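Local coordinates for uncharacterized protein (PDB 6PTM) that probably acts as an exo-carrageenase of glycoside hydrolase family 42, cleaving units from the ends of carrageenan chains, at residues D192-T197 and P276-K281; G287-N292 and F467-H472; T391-M396 and E412-N417; L399-K404 and D446-C451. One frame throughout, in Å; residues are numbered along the deposited sequence. Where two conformers were deposited one is given.

Interaction 1: D192-T197 and P276-K281; sequences DGFFMT and PYMAGK
Met278 reaches out from the end of helix 261-278 and rests its methyl group against both Phe194 and Met196 of strand 192-197. Its CB starts toward the strand and lies 4.0 Å from Tyr288 OH. CG is anti to the carbonyl carbon (chi1 -50°), and the chain is extended from there, so the tip reaches its full length. SD stands 5.4 Å from the centroid of the Phe194 ring and 52° off the ring normal. This is an oblique Met-aromatic contact. CE does most of the touching. It lies 3.7 Å from Phe194 CD2 and also 3.7 Å from Met196 SD.

The Met278 and Phe194 side chains meet at about a right angle. Met196 gets there by a different route. Its CG sits between backbone N and carbonyl carbon (chi1 57°), and the extended chain beyond brings SD and CE up to the Met278 methyl. Phe195, between the two, points away. Val227 packs on both methionines, and Leu216 of helix 210-218 packs on Phe194.

Just after Met278 the chain makes a type II turn, closed by Lys281 N on Met278 O at 3.0 Å. Gly280 takes the positive phi of that turn. Lys281 NZ donates to Tyr277 O at 2.9 Å, almost in line with the C=O bond. Across the two segments the contact is apolar helix-on-sheet packing, consistent with the outer layer of the (beta/alpha)8 barrel expected of this family.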
loop_
_atom_site.group_PDB
_atom_site.type_symbol
_atom_site.label_atom_id
_atom_site.label_comp_id
_atom_site.label_asym_id
_atom_site.label_seq_id
_atom_site.Cartn_x
_atom_site.Cartn_y
_atom_site.Cartn_z
ATOM N N ASP A 192 -15.606 -11.327 -0.555
ATOM C CA ASP A 192 -16.748 -11.376 0.384
ATOM C C ASP A 192 -16.382 -10.473 1.557
ATOM O O ASP A 192 -15.304 -9.812 1.521
ATOM C CB ASP A 192 -17.003 -12.814 0.830
ATOM C CG ASP A 192 -18.429 -13.149 1.265
ATOM O OD1 ASP A 192 -19.172 -12.215 1.690
ATOM O OD2 ASP A 192 -18.754 -14.359 1.243
ATOM N N GLY A 193 -17.210 -10.504 2.594
ATOM C CA GLY A 193 -16.908 -9.832 3.860
ATOM C C GLY A 193 -18.157 -9.432 4.600
ATOM O O GLY A 193 -19.269 -9.876 4.239
ATOM N N PHE A 194 -17.958 -8.689 5.673
ATOM C CA PHE A 194 -19.023 -8.317 6.621
ATOM C C PHE A 194 -18.664 -6.955 7.214
ATOM O O PHE A 194 -17.484 -6.710 7.502
ATOM C CB PHE A 194 -19.219 -9.406 7.674
ATOM C CG PHE A 194 -20.437 -9.125 8.509
ATOM C CD1 PHE A 194 -21.704 -9.378 8.006
ATOM C CD2 PHE A 194 -20.328 -8.546 9.764
ATOM C CE1 PHE A 194 -22.840 -9.055 8.748
ATOM C CE2 PHE A 194 -21.466 -8.245 10.510
ATOM C CZ PHE A 194 -22.719 -8.510 10.007
ATOM N N PHE A 195 -19.648 -6.059 7.288
ATOM C CA PHE A 195 -19.495 -4.686 7.829
ATOM C C PHE A 195 -20.188 -4.640 9.186
ATOM O O PHE A 195 -21.313 -5.095 9.282
ATOM C CB PHE A 195 -20.148 -3.670 6.895
ATOM C CG PHE A 195 -20.189 -2.272 7.448
ATOM C CD1 PHE A 195 -21.302 -1.806 8.137
ATOM C CD2 PHE A 195 -19.112 -1.422 7.283
ATOM C CE1 PHE A 195 -21.327 -0.514 8.642
ATOM C CE2 PHE A 195 -19.145 -0.127 7.769
ATOM C CZ PHE A 195 -20.244 0.318 8.465
ATOM N N MET A 196 -19.551 -4.085 10.200
ATOM C CA MET A 196 -20.267 -3.770 11.457
ATOM C C MET A 196 -19.727 -2.474 12.054
ATOM O O MET A 196 -18.694 -1.979 11.589
ATOM C CB MET A 196 -20.138 -4.911 12.464
ATOM C CG MET A 196 -18.732 -5.263 12.797
ATOM S SD MET A 196 -18.842 -6.715 13.852
ATOM C CE MET A 196 -17.093 -6.891 14.207
ATOM N N THR A 197 -20.452 -1.952 13.041
ATOM C CA THR A 197 -20.232 -0.639 13.670
ATOM C C THR A 197 -20.582 -0.756 15.151
ATOM O O THR A 197 -21.515 -1.543 15.514
ATOM C CB THR A 197 -21.037 0.441 12.933
ATOM O OG1 THR A 197 -20.780 1.645 13.634
ATOM C CG2 THR A 197 -22.526 0.182 12.875
ATOM N N PRO A 276 -18.283 -14.629 17.272
ATOM C CA PRO A 276 -18.590 -16.064 17.312
ATOM C C PRO A 276 -19.314 -16.625 16.075
ATOM O O PRO A 276 -19.130 -17.755 15.775
ATOM C CB PRO A 276 -19.474 -16.198 18.565
ATOM C CG PRO A 276 -18.915 -15.117 19.462
ATOM C CD PRO A 276 -18.722 -13.951 18.506
ATOM N N TYR A 277 -20.093 -15.819 15.369
ATOM C CA TYR A 277 -20.801 -16.232 14.138
ATOM C C TYR A 277 -19.846 -16.280 12.940
ATOM O O TYR A 277 -20.171 -16.976 11.961
ATOM C CB TYR A 277 -21.936 -15.260 13.841
ATOM C CG TYR A 277 -23.085 -15.331 14.809
ATOM C CD1 TYR A 277 -24.008 -16.358 14.752
ATOM C CD2 TYR A 277 -23.257 -14.362 15.777
ATOM C CE1 TYR A 277 -25.095 -16.399 15.618
ATOM C CE2 TYR A 277 -24.327 -14.390 16.659
ATOM C CZ TYR A 277 -25.265 -15.412 16.573
ATOM O OH TYR A 277 -26.316 -15.432 17.463
ATOM N N MET A 278 -18.717 -15.569 13.003
ATOM C CA MET A 278 -17.822 -15.351 11.842
ATOM C C MET A 278 -16.625 -16.301 11.946
ATOM O O MET A 278 -15.925 -16.465 10.908
ATOM C CB MET A 278 -17.242 -13.932 11.808
ATOM C CG MET A 278 -18.244 -12.860 11.958
ATOM S SD MET A 278 -17.471 -11.228 11.789
ATOM C CE MET A 278 -18.690 -10.223 12.623
ATOM N N ALA A 279 -16.347 -16.848 13.138
ATOM C CA ALA A 279 -15.026 -17.435 13.458
ATOM C C ALA A 279 -14.744 -18.605 12.509
ATOM O O ALA A 279 -15.621 -19.490 12.359
ATOM C CB ALA A 279 -14.951 -17.866 14.903
ATOM N N GLY A 280 -13.603 -18.560 11.820
ATOM C CA GLY A 280 -13.125 -19.663 10.973
ATOM C C GLY A 280 -13.724 -19.600 9.584
ATOM O O GLY A 280 -13.352 -20.422 8.748
ATOM N N LYS A 281 -14.653 -18.687 9.322
ATOM C CA LYS A 281 -15.410 -18.739 8.051
ATOM C C LYS A 281 -14.544 -18.186 6.916
ATOM O O LYS A 281 -13.715 -17.260 7.153
ATOM C CB LYS A 281 -16.761 -18.053 8.230
ATOM C CG LYS A 281 -17.622 -18.865 9.199
ATOM C CD LYS A 281 -19.086 -18.597 9.190
ATOM C CE LYS A 281 -19.814 -19.541 10.129
ATOM N NZ LYS A 281 -21.219 -19.095 10.259
#

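Interaction 2: G287-N292 and F467-H472; sequences GYMLCN and FNTEGH
Asn292 and Glu470 meet through their polar ends. Asn292 OD1 and Glu470 OE1 lie 3.6 Å from each other, their planes 29° apart. Two acceptors cannot bond, but both are held by Lys394 NZ, by a hydrogen bond to the amide and a salt bridge to the carboxylate. Water 1 makes a second bridge, accepting from Asn292 ND2 at 2.9 Å and donating to Glu470 OE1 at 2.6 Å. Glu470 OE2 accepts from His472 NE2 at 2.5 Å, a doubtfully short length, on the anti side of the carboxylate and in the imidazole plane. Glu470 N donates to Asn468 OD1 at 3.2 Å, an Asx turn at the chain's corner.

The apolar part is looser. Met289 CG lies 4.3 Å from Thr469 CG2, and that methyl sits over the centre of the Phe467 ring.

An alanine in place of Glu470 would probably leave Lys394 NZ without this salt bridge and His472 NE2 without its acceptor.

Clan GH-A barrels carry their catalytic carboxylates at the ends of two such strands. A lysine, a histidine and a water gathered on one carboxylate imply a polar site with several grips on it, consistent with that place.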
loop_
_atom_site.group_PDB
_atom_site.type_symbol
_atom_site.label_atom_id
_atom_site.label_comp_id
_atom_site.label_asym_id
_atom_site.label_seq_id
_atom_site.Cartn_x
_atom_site.Cartn_y
_atom_site.Cartn_z
ATOM N N GLY A 287 -9.117 -11.403 6.725
ATOM C CA GLY A 287 -8.870 -10.833 8.044
ATOM C C GLY A 287 -9.922 -9.835 8.472
ATOM O O GLY A 287 -11.008 -9.707 7.805
ATOM N N TYR A 288 -9.630 -9.230 9.622
ATOM C CA TYR A 288 -10.451 -8.219 10.313
ATOM C C TYR A 288 -9.744 -6.868 10.202
ATOM O O TYR A 288 -8.609 -6.671 10.712
ATOM C CB TYR A 288 -10.663 -8.618 11.775
ATOM C CG TYR A 288 -11.413 -9.903 11.996
ATOM C CD1 TYR A 288 -10.777 -11.133 11.839
ATOM C CD2 TYR A 288 -12.723 -9.899 12.453
ATOM C CE1 TYR A 288 -11.446 -12.324 12.069
ATOM C CE2 TYR A 288 -13.407 -11.085 12.694
ATOM C CZ TYR A 288 -12.763 -12.299 12.501
ATOM O OH TYR A 288 -13.378 -13.485 12.753
ATOM N N MET A 289 -10.411 -5.943 9.526
ATOM C CA MET A 289 -9.869 -4.595 9.231
ATOM C C MET A 289 -10.277 -3.665 10.372
ATOM O O MET A 289 -11.489 -3.402 10.511
ATOM C CB MET A 289 -10.445 -4.140 7.891
ATOM C CG MET A 289 -9.594 -3.131 7.165
ATOM S SD MET A 289 -9.727 -1.515 7.877
ATOM C CE MET A 289 -11.479 -1.142 7.791
ATOM N N LEU A 290 -9.333 -3.249 11.214
ATOM C CA LEU A 290 -9.678 -2.725 12.557
ATOM C C LEU A 290 -10.083 -1.248 12.480
ATOM O O LEU A 290 -10.798 -0.827 13.385
ATOM C CB LEU A 290 -8.529 -2.913 13.552
ATOM C CG LEU A 290 -8.111 -4.357 13.805
ATOM C CD1 LEU A 290 -6.946 -4.420 14.781
ATOM C CD2 LEU A 290 -9.276 -5.203 14.289
ATOM N N CYS A 291 -9.670 -0.506 11.448
ATOM C CA CYS A 291 -10.125 0.883 11.247
ATOM C C CYS A 291 -9.752 1.357 9.835
ATOM O O CYS A 291 -8.618 1.074 9.374
ATOM C CB CYS A 291 -9.493 1.824 12.274
ATOM S SG CYS A 291 -10.277 3.460 12.343
ATOM N N ASN A 292 -10.665 2.118 9.239
ATOM C CA ASN A 292 -10.512 2.927 8.003
ATOM C C ASN A 292 -9.681 4.203 8.270
ATOM O O ASN A 292 -10.204 5.104 8.940
ATOM C CB ASN A 292 -11.917 3.316 7.534
ATOM C CG ASN A 292 -11.927 4.004 6.193
ATOM O OD1 ASN A 292 -12.158 3.389 5.131
ATOM N ND2 ASN A 292 -11.682 5.287 6.244
ATOM N N PHE A 467 -2.552 -6.513 1.905
ATOM C CA PHE A 467 -3.942 -6.274 1.455
ATOM C C PHE A 467 -4.206 -4.774 1.437
ATOM O O PHE A 467 -4.295 -4.178 2.506
ATOM C CB PHE A 467 -4.926 -7.011 2.366
ATOM C CG PHE A 467 -6.355 -7.012 1.881
ATOM C CD1 PHE A 467 -6.706 -6.616 0.599
ATOM C CD2 PHE A 467 -7.362 -7.430 2.731
ATOM C CE1 PHE A 467 -8.029 -6.639 0.185
ATOM C CE2 PHE A 467 -8.676 -7.483 2.304
ATOM C CZ PHE A 467 -9.013 -7.056 1.044
ATOM N N ASN A 468 -4.217 -4.188 0.244
ATOM C CA ASN A 468 -4.634 -2.784 0.019
ATOM C C ASN A 468 -6.160 -2.756 -0.063
ATOM O O ASN A 468 -6.693 -3.201 -1.070
ATOM C CB ASN A 468 -3.962 -2.180 -1.212
ATOM C CG ASN A 468 -4.224 -0.700 -1.318
ATOM O OD1 ASN A 468 -5.282 -0.214 -0.880
ATOM N ND2 ASN A 468 -3.295 0.003 -1.964
ATOM N N THR A 469 -6.816 -2.307 1.009
ATOM C CA THR A 469 -8.277 -2.450 1.252
ATOM C C THR A 469 -9.022 -1.266 0.646
ATOM O O THR A 469 -10.251 -1.285 0.651
ATOM C CB THR A 469 -8.583 -2.595 2.743
ATOM O OG1 THR A 469 -7.817 -1.647 3.506
ATOM C CG2 THR A 469 -8.292 -4.013 3.185
ATOM N N GLU A 470 -8.302 -0.275 0.146
ATOM C CA GLU A 470 -8.933 0.809 -0.634
ATOM C C GLU A 470 -7.895 1.364 -1.594
ATOM O O GLU A 470 -7.308 2.414 -1.285
ATOM C CB GLU A 470 -9.494 1.867 0.309
ATOM C CG GLU A 470 -10.375 2.881 -0.391
ATOM C CD GLU A 470 -10.829 4.011 0.520
ATOM O OE1 GLU A 470 -11.163 3.718 1.692
ATOM O OE2 GLU A 470 -10.758 5.181 0.081
ATOM N N GLY A 471 -7.683 0.673 -2.708
ATOM C CA GLY A 471 -6.583 0.976 -3.638
ATOM C C GLY A 471 -6.796 2.329 -4.298
ATOM O O GLY A 471 -7.881 2.537 -4.927
ATOM N N HIS A 472 -5.826 3.234 -4.147
ATOM C CA HIS A 472 -5.895 4.609 -4.693
ATOM C C HIS A 472 -4.790 4.763 -5.745
ATOM O O HIS A 472 -4.185 5.863 -5.847
ATOM C CB HIS A 472 -5.904 5.643 -3.546
ATOM C CG HIS A 472 -7.257 5.832 -2.942
ATOM N ND1 HIS A 472 -8.317 6.410 -3.657
ATOM C CD2 HIS A 472 -7.739 5.512 -1.718
ATOM C CE1 HIS A 472 -9.397 6.401 -2.889
ATOM N NE2 HIS A 472 -9.069 5.836 -1.690
HETATM O O HOH W 1 -11.776 5.696 3.337
#

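Interaction 3: T391-M396 and E412-N417; sequences THIKIM and EALTRN
Asn417 N bonds to Ala413 O at 2.9 Å, and this turn of the helix carries Asn417 to the side of Thr391. The two residues meet only loosely, Thr391 OG1 lying 4.2 Å from Asn417 O. That carbonyl is bonded instead by Lys379 NZ, from helix 358-385. Asn417 OD1 faces Arg416, but the arginine has two conformers and any grip there is doubtful.

The real contact is apolar. Leu414 points from the helix onto the CD1 methyls of Ile393 and Ile395. Ile395 CD1 comes to 3.7 Å from Leu414 CB, at the root of the side chain, and obliquely to it. Ile393 CD1 touches Leu414 CD2 at 3.9 Å, and its side chain crosses the leucine at about a right angle. Both isoleucines hold CG1 anti to the carbonyl carbon (chi1 -54° and -65°) and carry CD1 outward, so the two methyls arrive side by side on the leucine.

Ile393 and Ile395, two residues apart, face the helix together, as in an extended chain. Lys394 between them is the centre of an inverse gamma turn, with only a weak bond from Ile395 N to Ile393 O.

Phe375 covers Ile393 from helix 358-385. A strand leading on to a helix that packs against its outer side is the repeating beta-alpha arrangement of a barrel, and here it joins strand 391-394 to helix 411-417.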
loop_
_atom_site.group_PDB
_atom_site.type_symbol
_atom_site.label_atom_id
_atom_site.label_comp_id
_atom_site.label_asym_id
_atom_site.label_seq_id
_atom_site.Cartn_x
_atom_site.Cartn_y
_atom_site.Cartn_z
ATOM N N THR A 391 -5.598 -9.842 11.649
ATOM C CA THR A 391 -6.011 -8.435 11.685
ATOM C C THR A 391 -5.091 -7.617 10.792
ATOM O O THR A 391 -3.905 -7.970 10.613
ATOM C CB THR A 391 -6.080 -7.898 13.116
ATOM O OG1 THR A 391 -4.760 -7.828 13.664
ATOM C CG2 THR A 391 -6.980 -8.752 13.984
ATOM N N HIS A 392 -5.643 -6.496 10.359
ATOM C CA HIS A 392 -4.913 -5.419 9.682
ATOM C C HIS A 392 -5.676 -4.128 9.860
ATOM O O HIS A 392 -6.821 -4.135 10.331
ATOM C CB HIS A 392 -4.689 -5.780 8.199
ATOM C CG HIS A 392 -5.921 -6.217 7.495
ATOM N ND1 HIS A 392 -6.646 -5.367 6.678
ATOM C CD2 HIS A 392 -6.530 -7.418 7.450
ATOM C CE1 HIS A 392 -7.668 -6.026 6.175
ATOM N NE2 HIS A 392 -7.616 -7.313 6.629
ATOM N N ILE A 393 -5.041 -3.062 9.410
ATOM C CA ILE A 393 -5.531 -1.675 9.553
ATOM C C ILE A 393 -5.386 -0.985 8.192
ATOM O O ILE A 393 -4.318 -1.151 7.539
ATOM C CB ILE A 393 -4.733 -0.994 10.682
ATOM C CG1 ILE A 393 -4.786 -1.800 11.986
ATOM C CG2 ILE A 393 -5.175 0.441 10.898
ATOM C CD1 ILE A 393 -3.650 -1.432 12.959
ATOM N N LYS A 394 -6.400 -0.222 7.776
ATOM C CA LYS A 394 -6.315 0.530 6.494
ATOM C C LYS A 394 -5.480 1.797 6.736
ATOM O O LYS A 394 -6.026 2.919 6.820
ATOM C CB LYS A 394 -7.699 0.812 5.929
ATOM C CG LYS A 394 -7.662 1.548 4.593
ATOM C CD LYS A 394 -8.983 2.054 4.146
ATOM C CE LYS A 394 -9.976 0.930 3.876
ATOM N NZ LYS A 394 -11.254 1.448 3.314
ATOM N N ILE A 395 -4.177 1.599 6.891
ATOM C CA ILE A 395 -3.226 2.691 7.228
ATOM C C ILE A 395 -2.930 3.480 5.957
ATOM O O ILE A 395 -2.644 2.854 4.931
ATOM C CB ILE A 395 -1.933 2.132 7.830
ATOM C CG1 ILE A 395 -2.187 1.454 9.177
ATOM C CG2 ILE A 395 -0.897 3.231 7.919
ATOM C CD1 ILE A 395 -1.041 0.560 9.583
ATOM N N MET A 396 -2.949 4.809 6.052
ATOM C CA MET A 396 -2.510 5.675 4.931
ATOM C C MET A 396 -0.987 5.659 4.912
ATOM O O MET A 396 -0.381 6.196 5.814
ATOM C CB MET A 396 -3.007 7.103 5.142
ATOM C CG MET A 396 -4.510 7.224 5.055
ATOM S SD MET A 396 -5.080 8.693 5.926
ATOM C CE MET A 396 -4.034 9.987 5.224
ATOM N N GLU A 412 5.694 0.898 11.749
ATOM C CA GLU A 412 6.463 -0.309 12.113
ATOM C C GLU A 412 5.640 -1.129 13.108
ATOM O O GLU A 412 5.451 -2.325 12.878
ATOM C CB GLU A 412 7.783 0.025 12.788
ATOM C CG GLU A 412 8.460 -1.218 13.305
ATOM C CD GLU A 412 9.919 -1.018 13.702
ATOM O OE1 GLU A 412 10.198 0.094 14.183
ATOM O OE2 GLU A 412 10.756 -1.953 13.562
ATOM N N ALA A 413 5.157 -0.497 14.175
ATOM C CA ALA A 413 4.492 -1.244 15.267
ATOM C C ALA A 413 3.188 -1.825 14.710
ATOM O O ALA A 413 2.907 -2.998 14.961
ATOM C CB ALA A 413 4.287 -0.377 16.482
ATOM N N LEU A 414 2.422 -1.055 13.945
ATOM C CA LEU A 414 1.101 -1.540 13.477
ATOM C C LEU A 414 1.325 -2.650 12.454
ATOM O O LEU A 414 0.549 -3.604 12.460
ATOM C CB LEU A 414 0.257 -0.390 12.932
ATOM C CG LEU A 414 -0.073 0.678 13.968
ATOM C CD1 LEU A 414 -0.954 1.758 13.369
ATOM C CD2 LEU A 414 -0.765 0.087 15.182
ATOM N N THR A 415 2.370 -2.547 11.630
ATOM C CA THR A 415 2.685 -3.595 10.626
ATOM C C THR A 415 3.089 -4.892 11.345
ATOM O O THR A 415 2.502 -5.961 11.043
ATOM C CB THR A 415 3.734 -3.118 9.632
ATOM O OG1 THR A 415 3.126 -2.055 8.889
ATOM C CG2 THR A 415 4.156 -4.261 8.745
ATOM N N ARG A 416 3.970 -4.784 12.326
ATOM C CA ARG A 416 4.457 -5.939 13.122
ATOM C C ARG A 416 3.273 -6.598 13.843
ATOM O O ARG A 416 3.184 -7.832 13.839
ATOM C CB ARG A 416 5.518 -5.443 14.101
ATOM C CG ARG A 416 5.972 -6.472 15.124
ATOM C CD ARG A 416 6.756 -5.779 16.228
ATOM N NE ARG A 416 5.824 -5.080 17.087
ATOM C CZ ARG A 416 6.111 -4.014 17.816
ATOM N NH1 ARG A 416 7.331 -3.534 17.825
ATOM N NH2 ARG A 416 5.173 -3.454 18.554
ATOM N N ASN A 417 2.414 -5.781 14.427
ATOM C CA ASN A 417 1.264 -6.254 15.241
ATOM C C ASN A 417 0.158 -6.884 14.391
ATOM O O ASN A 417 -0.755 -7.505 14.981
ATOM C CB ASN A 417 0.729 -5.153 16.144
ATOM C CG ASN A 417 1.729 -4.812 17.225
ATOM O OD1 ASN A 417 2.762 -5.479 17.315
ATOM N ND2 ASN A 417 1.453 -3.769 17.998
#

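Interaction 4: L399-K404 and D446-C451; sequences LWSDNK and DWVEIC. With EDO (1,2-ethanediol), chain D.
Ser401 fits against Val448 and Glu449 by its CB and OG. CB meets Val448 CG1 at 3.9 Å. OG stands between backbone N and carbonyl carbon (chi1 56°), which brings it 3.6 Å from Glu449 CG and lets it make a weak bond to Pro397 O. Val448 turns CG1 anti to its own N (chi1 174°) and so offers that branch to the serine. Glu449 is extended beyond CG. Its methylene touches Ser401, while OE1 accepts from Ser426 N. Asp446 caps the start of this helix, OD1 taking Val448 N at 3.3 Å from above the carboxylate plane.

A 1,2-ethanediol, probably from the crystallisation liquor, spans the end of the other helix. Its O1 donates to Ser401 O at 2.8 Å and its O2 to Asp402 OD1 at 2.7 Å. Asn403 ND2 passes 3.7 Å from its C2 and bonds to Asn581 OD1. A leucine at Asn403 would probably leave Asn581 OD1 without this donor and the loop less firmly tied to its neighbour.

Asp402 OD2 and Glu449 OE2 stay 5.8 Å apart. The helices meet through serine CB and OG, a valine methyl and a glutamate methylene, and like charges probably discourage a closer approach of the acids.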
loop_
_atom_site.group_PDB
_atom_site.type_symbol
_atom_site.label_atom_id
_atom_site.label_comp_id
_atom_site.label_asym_id
_atom_site.label_seq_id
_atom_site.Cartn_x
_atom_site.Cartn_y
_atom_site.Cartn_z
ATOM N N LEU A 399 1.375 8.642 6.086
ATOM C CA LEU A 399 1.602 8.982 7.516
ATOM C C LEU A 399 2.984 8.486 7.970
ATOM O O LEU A 399 3.446 8.936 8.996
ATOM C CB LEU A 399 0.467 8.446 8.383
ATOM C CG LEU A 399 -0.908 9.058 8.156
ATOM C CD1 LEU A 399 -1.930 8.451 9.090
ATOM C CD2 LEU A 399 -0.854 10.564 8.349
ATOM N N TRP A 400 3.646 7.636 7.185
ATOM C CA TRP A 400 5.089 7.318 7.322
ATOM C C TRP A 400 5.922 7.923 6.183
ATOM O O TRP A 400 7.014 8.423 6.496
ATOM C CB TRP A 400 5.316 5.815 7.376
ATOM C CG TRP A 400 6.754 5.454 7.496
ATOM C CD1 TRP A 400 7.477 5.301 8.639
ATOM C CD2 TRP A 400 7.644 5.139 6.414
ATOM N NE1 TRP A 400 8.766 4.939 8.340
ATOM C CE2 TRP A 400 8.895 4.838 6.980
ATOM C CE3 TRP A 400 7.514 5.112 5.026
ATOM C CZ2 TRP A 400 10.012 4.534 6.211
ATOM C CZ3 TRP A 400 8.604 4.760 4.258
ATOM C CH2 TRP A 400 9.840 4.498 4.848
ATOM N N SER A 401 5.477 7.849 4.918
ATOM C CA SER A 401 6.348 8.256 3.777
ATOM C C SER A 401 6.454 9.794 3.704
ATOM O O SER A 401 7.452 10.262 3.157
ATOM C CB SER A 401 5.903 7.640 2.458
ATOM O OG SER A 401 4.549 7.957 2.155
ATOM N N ASP A 402 5.477 10.547 4.222
ATOM C CA ASP A 402 5.562 12.028 4.354
ATOM C C ASP A 402 6.109 12.373 5.753
ATOM O O ASP A 402 6.432 11.449 6.528
ATOM C CB ASP A 402 4.248 12.728 4.009
ATOM C CG ASP A 402 3.922 12.775 2.510
ATOM O OD1 ASP A 402 4.818 12.515 1.689
ATOM O OD2 ASP A 402 2.758 13.030 2.184
ATOM N N ASN A 403 6.267 13.672 6.045
ATOM C CA ASN A 403 7.102 14.163 7.167
ATOM C C ASN A 403 6.370 14.160 8.515
ATOM O O ASN A 403 7.085 14.159 9.540
ATOM C CB ASN A 403 7.654 15.549 6.855
ATOM C CG ASN A 403 8.655 15.518 5.722
ATOM O OD1 ASN A 403 9.573 14.699 5.733
ATOM N ND2 ASN A 403 8.458 16.323 4.701
ATOM N N LYS A 404 5.040 14.166 8.533
ATOM C CA LYS A 404 4.240 14.372 9.761
ATOM C C LYS A 404 4.257 13.106 10.634
ATOM O O LYS A 404 4.120 11.978 10.081
ATOM C CB LYS A 404 2.834 14.845 9.386
ATOM C CG LYS A 404 2.807 16.162 8.586
ATOM C CD LYS A 404 1.411 16.697 8.288
ATOM N N ASP A 446 3.140 9.364 -8.559
ATOM C CA ASP A 446 3.655 9.382 -7.175
ATOM C C ASP A 446 3.991 7.928 -6.819
ATOM O O ASP A 446 3.076 7.210 -6.405
ATOM C CB ASP A 446 2.649 10.053 -6.231
ATOM C CG ASP A 446 3.152 10.038 -4.792
ATOM O OD1 ASP A 446 4.317 9.628 -4.591
ATOM O OD2 ASP A 446 2.382 10.414 -3.900
ATOM N N TRP A 447 5.257 7.539 -6.976
ATOM C CA TRP A 447 5.787 6.162 -6.784
ATOM C C TRP A 447 6.129 5.872 -5.310
ATOM O O TRP A 447 6.558 4.745 -5.037
ATOM C CB TRP A 447 7.048 5.937 -7.649
ATOM C CG TRP A 447 8.184 6.855 -7.297
ATOM C CD1 TRP A 447 8.185 8.221 -7.409
ATOM C CD2 TRP A 447 9.453 6.515 -6.702
ATOM N NE1 TRP A 447 9.366 8.748 -6.963
ATOM C CE2 TRP A 447 10.175 7.728 -6.538
ATOM C CE3 TRP A 447 10.065 5.318 -6.321
ATOM C CZ2 TRP A 447 11.443 7.770 -5.971
ATOM C CZ3 TRP A 447 11.339 5.358 -5.799
ATOM C CH2 TRP A 447 12.007 6.566 -5.608
ATOM N N VAL A 448 6.044 6.845 -4.402
ATOM C CA VAL A 448 6.763 6.784 -3.094
ATOM C C VAL A 448 6.057 5.776 -2.161
ATOM O O VAL A 448 6.770 5.009 -1.493
ATOM C CB VAL A 448 6.929 8.175 -2.436
ATOM C CG1 VAL A 448 7.533 8.061 -1.058
ATOM C CG2 VAL A 448 7.825 9.088 -3.259
ATOM N N GLU A 449 4.722 5.765 -2.110
ATOM C CA GLU A 449 3.988 4.822 -1.224
ATOM C C GLU A 449 4.166 3.364 -1.695
ATOM O O GLU A 449 4.540 2.503 -0.845
ATOM C CB GLU A 449 2.538 5.252 -1.117
ATOM C CG GLU A 449 2.400 6.590 -0.436
ATOM C CD GLU A 449 0.965 7.054 -0.314
ATOM O OE1 GLU A 449 0.060 6.194 -0.117
ATOM O OE2 GLU A 449 0.771 8.260 -0.452
ATOM N N ILE A 450 3.913 3.045 -2.974
ATOM C CA ILE A 450 3.959 1.626 -3.454
ATOM C C ILE A 450 5.403 1.104 -3.581
ATOM O O ILE A 450 5.560 -0.125 -3.694
ATOM C CB ILE A 450 3.177 1.442 -4.758
ATOM C CG1 ILE A 450 3.695 2.306 -5.909
ATOM C CG2 ILE A 450 1.683 1.647 -4.523
ATOM C CD1 ILE A 450 3.056 1.935 -7.244
ATOM N N CYS A 451 6.422 1.968 -3.639
ATOM C CA CYS A 451 7.840 1.540 -3.635
ATOM C C CYS A 451 8.415 1.657 -2.210
ATOM O O CYS A 451 8.616 0.637 -1.550
ATOM C CB CYS A 451 8.663 2.304 -4.654
ATOM S SG CYS A 451 8.201 1.901 -6.364
HETATM C C1 EDO D . 9.164 12.919 1.023
HETATM O O1 EDO D . 8.470 11.682 0.929
HETATM C C2 EDO D . 8.472 13.878 1.878
HETATM O O2 EDO D . 7.085 13.922 1.609
#

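How the interactions relate
Interactions 1, 2 and 3 all reach the same parallel sheet, and strands 288-292 and 391-394 are neighbours in it. Interactions 1 and 3 are buried helix-on-strand packing and nearly all apolar, one sulfur-rich, the other aliphatic. Interaction 2 is only partly buried and mainly polar. Lys394, from segment 391-396 of interaction 3, reaches across to the polar groups of interaction 2. Interaction 4 is also buried and joins two helices, mixing apolar touches with acidic groups, with a 1,2-ethanediol bound beside it. Its segments alternate with those of interaction 3 along the chain. Interactions 1 and 4 are farthest apart, with centres about 32 Å from each other.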